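Local atomic coordinates of D-aminoacid aminotransferase-like PLP-dependent enzyme (Haemophilus somnus, PDB entry 3CEB), a protein that is a putative 4-amino-4-deoxychorismate lyase, a PLP-dependent enzyme of the class IV aminotransferase family. Residues Y36-L41 with Y70-D74; E9-I13 with N189-G193. All blocks are in the same frame, centred on the assembly; numbering follows the deposited sequence.

Contact 1. Residues Y36-L41 with Y70-D74; sequences YPKMKL and YNHHD. With SO4 (sulfate ion), chain B.
His72, Tyr36 and Leu41 carry this contact. Residues 36-41 leave a helix at Tyr36 in a type II beta turn to Met39, closed by Met39 N to Tyr36 O at 3.2 Å. In 70-74, Asn71 OD1 accepts from His73 N (an Asx turn) and Asp74 N (together an Asx motif), both at 3.0 Å, and Asn71 ND2 donates to Gln4 O. The nearest CA atoms are those of Leu41 and His72, 6.8 Å apart. His72 (chi1 90°) sets its CB over the Tyr36 ring, 3.5 Å from the centroid (CH-pi), and points its ring edge at the Tyr36 face (centroids 5.6 Å, planes at 60°). Selenomethionine Met39 lies over a face of the His72 ring, SE 4.3 Å and CE 3.9 Å from the centroid; Leu41 CD2 meets the ring edge at His72 CD2, 3.6 Å. A sulfate, probably from the crystallisation liquor, joins both loops: Tyr36 OH to O3 is 2.6 Å, while O1 accepts from His72 ND1 at 2.5 Å and His72 N at 3.1 Å. This surface packing joins the loop after helix 21-35 to the hairpin turn between strands 63-70 and 75-82, with Leu41 resting on Leu32 of that helix.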
loop_
_atom_site.group_PDB
_atom_site.type_symbol
_atom_site.label_atom_id
_atom_site.label_comp_id
_atom_site.label_asym_id
_atom_site.label_seq_id
_atom_site.Cartn_x
_atom_site.Cartn_y
_atom_site.Cartn_z
ATOM N N TYR A 36 -16.294 -4.823 9.877
ATOM C CA TYR A 36 -17.041 -5.266 11.065
ATOM C C TYR A 36 -18.178 -4.317 11.379
ATOM O O TYR A 36 -18.339 -3.876 12.505
ATOM C CB TYR A 36 -16.115 -5.363 12.276
ATOM C CG TYR A 36 -14.989 -6.373 12.110
ATOM C CD1 TYR A 36 -15.230 -7.745 12.117
ATOM C CD2 TYR A 36 -13.668 -5.950 11.991
ATOM C CE1 TYR A 36 -14.144 -8.683 11.990
ATOM C CE2 TYR A 36 -12.619 -6.832 11.886
ATOM C CZ TYR A 36 -12.853 -8.187 11.866
ATOM O OH TYR A 36 -11.768 -9.003 11.698
ATOM N N PRO A 37 -18.993 -3.996 10.375
ATOM C CA PRO A 37 -20.036 -3.029 10.680
ATOM C C PRO A 37 -21.014 -3.564 11.755
ATOM O O PRO A 37 -21.171 -4.787 11.955
ATOM C CB PRO A 37 -20.739 -2.900 9.333
ATOM C CG PRO A 37 -20.733 -4.353 8.805
ATOM C CD PRO A 37 -19.331 -4.825 9.187
ATOM N N LYS A 38 -21.659 -2.653 12.460
ATOM C CA LYS A 38 -22.680 -3.043 13.468
ATOM C C LYS A 38 -21.945 -3.493 14.754
ATOM O O LYS A 38 -22.564 -3.654 15.793
ATOM C CB LYS A 38 -23.618 -4.139 12.914
HETATM N N MSE A 39 -20.618 -3.633 14.714
HETATM C CA MSE A 39 -19.899 -4.052 15.916
HETATM C C MSE A 39 -19.345 -2.852 16.659
HETATM O O MSE A 39 -18.960 -1.898 16.034
HETATM C CB MSE A 39 -18.733 -4.990 15.577
HETATM C CG MSE A 39 -19.142 -6.384 15.165
HETATM SE SE MSE A 39 -17.653 -7.611 15.394
HETATM C CE MSE A 39 -17.843 -7.982 17.304
ATOM N N LYS A 40 -19.262 -2.903 17.978
ATOM C CA LYS A 40 -18.667 -1.789 18.702
ATOM C C LYS A 40 -17.269 -2.130 19.177
ATOM O O LYS A 40 -17.109 -2.662 20.255
ATOM C CB LYS A 40 -19.565 -1.344 19.867
ATOM C CG LYS A 40 -20.631 -0.299 19.366
ATOM C CD LYS A 40 -21.987 -0.352 20.080
ATOM C CE LYS A 40 -22.744 -1.672 19.866
ATOM N NZ LYS A 40 -23.746 -1.889 20.978
ATOM N N LEU A 41 -16.255 -1.767 18.399
ATOM C CA LEU A 41 -14.884 -2.199 18.703
ATOM C C LEU A 41 -14.015 -1.239 19.487
ATOM O O LEU A 41 -14.304 -0.082 19.561
ATOM C CB LEU A 41 -14.185 -2.510 17.387
ATOM C CG LEU A 41 -14.872 -3.602 16.567
ATOM C CD1 LEU A 41 -14.001 -3.913 15.407
ATOM C CD2 LEU A 41 -15.204 -4.903 17.411
ATOM N N TYR A 70 -4.438 -8.048 11.753
ATOM C CA TYR A 70 -5.437 -7.929 12.808
ATOM C C TYR A 70 -6.805 -8.478 12.444
ATOM O O TYR A 70 -7.082 -8.756 11.269
ATOM C CB TYR A 70 -5.595 -6.475 13.225
ATOM C CG TYR A 70 -6.010 -5.582 12.092
ATOM C CD1 TYR A 70 -5.099 -5.114 11.186
ATOM C CD2 TYR A 70 -7.325 -5.209 11.938
ATOM C CE1 TYR A 70 -5.495 -4.274 10.119
ATOM C CE2 TYR A 70 -7.744 -4.367 10.884
ATOM C CZ TYR A 70 -6.843 -3.902 9.984
ATOM O OH TYR A 70 -7.283 -3.072 8.960
ATOM N N ASN A 71 -7.617 -8.671 13.485
ATOM C CA ASN A 71 -9.032 -8.896 13.322
ATOM C C ASN A 71 -9.776 -7.970 14.230
ATOM O O ASN A 71 -9.249 -6.917 14.601
ATOM C CB ASN A 71 -9.461 -10.321 13.564
ATOM C CG ASN A 71 -8.941 -10.896 14.823
ATOM O OD1 ASN A 71 -8.969 -10.292 15.873
ATOM N ND2 ASN A 71 -8.465 -12.095 14.718
ATOM N N HIS A 72 -11.005 -8.313 14.601
ATOM C CA HIS A 72 -11.783 -7.364 15.458
ATOM C C HIS A 72 -11.304 -7.268 16.897
ATOM O O HIS A 72 -11.702 -6.355 17.605
ATOM C CB HIS A 72 -13.291 -7.633 15.436
ATOM C CG HIS A 72 -13.775 -8.591 16.486
ATOM N ND1 HIS A 72 -13.834 -9.945 16.279
ATOM C CD2 HIS A 72 -14.313 -8.377 17.709
ATOM C CE1 HIS A 72 -14.348 -10.528 17.349
ATOM N NE2 HIS A 72 -14.661 -9.598 18.227
ATOM N N HIS A 73 -10.432 -8.160 17.349
ATOM C CA HIS A 73 -10.053 -8.077 18.752
ATOM C C HIS A 73 -8.600 -8.410 19.104
ATOM O O HIS A 73 -8.238 -8.387 20.255
ATOM C CB HIS A 73 -10.936 -9.020 19.548
ATOM C CG HIS A 73 -10.541 -10.438 19.370
ATOM N ND1 HIS A 73 -9.846 -11.143 20.339
ATOM C CD2 HIS A 73 -10.659 -11.257 18.303
ATOM C CE1 HIS A 73 -9.593 -12.356 19.884
ATOM N NE2 HIS A 73 -10.065 -12.448 18.649
ATOM N N ASP A 74 -7.773 -8.731 18.124
ATOM C CA ASP A 74 -6.386 -9.109 18.398
ATOM C C ASP A 74 -5.534 -8.743 17.200
ATOM O O ASP A 74 -6.043 -8.374 16.145
ATOM C CB ASP A 74 -6.320 -10.593 18.631
ATOM C CG ASP A 74 -5.050 -11.059 19.317
ATOM O OD1 ASP A 74 -4.229 -10.285 19.850
ATOM O OD2 ASP A 74 -4.909 -12.289 19.375
HETATM S S SO4 B . -12.752 -11.888 13.203
HETATM O O1 SO4 B . -12.729 -10.804 14.202
HETATM O O2 SO4 B . -14.101 -12.182 12.795
HETATM O O3 SO4 B . -12.073 -11.600 11.946
HETATM O O4 SO4 B . -12.116 -13.018 13.851
#

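Contact 2. Residues E9-I13 with N189-G193; sequences ETILI and NAMNG
A turn packs here against one face of an extended strand, with no hydrogen bond between the two. Residues 9-13 lie within strand 7-14; Thr10 and Leu12 point toward the turn, Ile11 and Ile13 away. The nearest CA atoms are those of Leu12 and Met191, 5.8 Å apart. Asn189 opens a type I beta turn that reaches Asn192, with Asn192 N to Asn189 O at 2.9 Å. Its side chain (chi1 62°, p) folds back as an Asx turn: Asn189 OD1 accepts from Met191 N at 3.0 Å and from Asn192 ND2 at 2.7 Å. Ala190 presses its CB to 3.0 Å from Thr10 O, and its carbonyl O lies 3.3 Å from Leu12 CD2. Selenomethionine Met191, in an mmm rotamer, curls its end back to the strand: SE is 4.2 Å from Thr10 CG2, and CE packs on Leu12 CD1 at 3.5 Å. Asn192 points away from the strand, and its O accepts from Asn189 N at 3.0 Å. Ala190 N donates to a phosphate oxygen, OP1, of the PLP-lysine at position 103, so this turn belongs to the cofactor phosphate site of a class IV, D-amino acid aminotransferase-like fold.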
loop_
_atom_site.group_PDB
_atom_site.type_symbol
_atom_site.label_atom_id
_atom_site.label_comp_id
_atom_site.label_asym_id
_atom_site.label_seq_id
_atom_site.Cartn_x
_atom_site.Cartn_y
_atom_site.Cartn_z
ATOM N N GLU A 9 -1.631 -4.160 8.059
ATOM C CA GLU A 9 -0.994 -2.872 7.805
ATOM C C GLU A 9 0.515 -3.138 7.729
ATOM O O GLU A 9 1.037 -3.970 8.469
ATOM C CB GLU A 9 -1.308 -1.876 8.930
ATOM C CG GLU A 9 -2.742 -1.319 8.890
ATOM C CD GLU A 9 -2.981 -0.341 7.730
ATOM O OE1 GLU A 9 -2.019 0.344 7.338
ATOM O OE2 GLU A 9 -4.124 -0.281 7.197
ATOM N N THR A 10 1.214 -2.472 6.826
ATOM C CA THR A 10 2.656 -2.608 6.730
ATOM C C THR A 10 3.255 -1.247 7.015
ATOM O O THR A 10 3.001 -0.288 6.292
ATOM C CB THR A 10 3.046 -3.078 5.338
ATOM O OG1 THR A 10 2.372 -4.305 5.092
ATOM C CG2 THR A 10 4.529 -3.327 5.199
ATOM N N ILE A 11 4.042 -1.184 8.081
ATOM C CA ILE A 11 4.622 0.048 8.536
ATOM C C ILE A 11 6.125 0.061 8.380
ATOM O O ILE A 11 6.826 -0.909 8.674
ATOM C CB ILE A 11 4.263 0.266 9.998
ATOM C CG1 ILE A 11 2.720 0.344 10.136
ATOM C CG2 ILE A 11 5.002 1.504 10.554
ATOM C CD1 ILE A 11 2.211 -0.046 11.500
ATOM N N LEU A 12 6.623 1.183 7.882
ATOM C CA LEU A 12 8.054 1.365 7.692
ATOM C C LEU A 12 8.666 2.028 8.929
ATOM O O LEU A 12 8.089 2.936 9.505
ATOM C CB LEU A 12 8.281 2.229 6.459
ATOM C CG LEU A 12 9.682 2.728 6.123
ATOM C CD1 LEU A 12 10.632 1.576 5.861
ATOM C CD2 LEU A 12 9.607 3.685 4.909
ATOM N N ILE A 13 9.794 1.498 9.361
ATOM C CA ILE A 13 10.667 2.188 10.282
ATOM C C ILE A 13 11.823 2.661 9.416
ATOM O O ILE A 13 12.459 1.880 8.726
ATOM C CB ILE A 13 11.224 1.291 11.378
ATOM C CG1 ILE A 13 10.094 0.463 12.050
ATOM C CG2 ILE A 13 11.989 2.122 12.369
ATOM C CD1 ILE A 13 8.904 1.212 12.519
ATOM N N ASN A 189 4.367 2.799 -1.976
ATOM C CA ASN A 189 3.641 2.144 -0.911
ATOM C C ASN A 189 4.361 2.440 0.393
ATOM O O ASN A 189 5.293 3.278 0.413
ATOM C CB ASN A 189 3.430 0.633 -1.151
ATOM C CG ASN A 189 4.738 -0.142 -1.240
ATOM O OD1 ASN A 189 5.804 0.340 -0.839
ATOM N ND2 ASN A 189 4.653 -1.352 -1.738
ATOM N N ALA A 190 3.926 1.799 1.478
ATOM C CA ALA A 190 4.512 2.120 2.804
ATOM C C ALA A 190 6.044 2.001 2.756
ATOM O O ALA A 190 6.751 2.786 3.419
ATOM C CB ALA A 190 3.925 1.244 3.913
HETATM N N MSE A 191 6.551 1.063 1.942
HETATM C CA MSE A 191 8.003 0.761 1.904
HETATM C C MSE A 191 8.723 1.482 0.779
HETATM O O MSE A 191 9.919 1.366 0.674
HETATM C CB MSE A 191 8.262 -0.743 1.723
HETATM C CG MSE A 191 7.570 -1.645 2.738
HETATM SE SE MSE A 191 8.105 -1.248 4.558
HETATM C CE MSE A 191 9.994 -1.577 4.433
ATOM N N ASN A 192 7.977 2.173 -0.078
ATOM C CA ASN A 192 8.512 2.842 -1.249
ATOM C C ASN A 192 7.941 4.231 -1.402
ATOM O O ASN A 192 6.865 4.436 -1.921
ATOM C CB ASN A 192 8.199 2.085 -2.522
ATOM C CG ASN A 192 8.847 0.741 -2.587
ATOM O OD1 ASN A 192 9.868 0.579 -3.245
ATOM N ND2 ASN A 192 8.265 -0.237 -1.915
ATOM N N GLY A 193 8.700 5.189 -0.913
ATOM C CA GLY A 193 8.329 6.566 -0.973
ATOM C C GLY A 193 8.717 7.171 -2.292
ATOM O O GLY A 193 9.124 6.487 -3.238
#

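Overall arrangement
Strand 7-14 and its neighbour 63-70 tie the two sites together. The centre of contact 1 is about 22 Å, and that of contact 2 about 7 Å, from the centre of the chain. Contact 1 lies at the periphery, where the hairpin turn after strand 63-70 meets the loop following helix 21-35; in contact 2 the turn 189-193 binds the cofactor phosphate and meets strand 7-14. Their centres are about 24 Å apart, yet they touch at one point: Tyr70 CE1 packs 4.2 Å from Glu9 CG. Helix 21-35 borders both, since Tyr28 meets Tyr70 edge-to-face while His24 and Arg27 bind Glu9. The sulfate of contact 1 is thus remote from the cofactor.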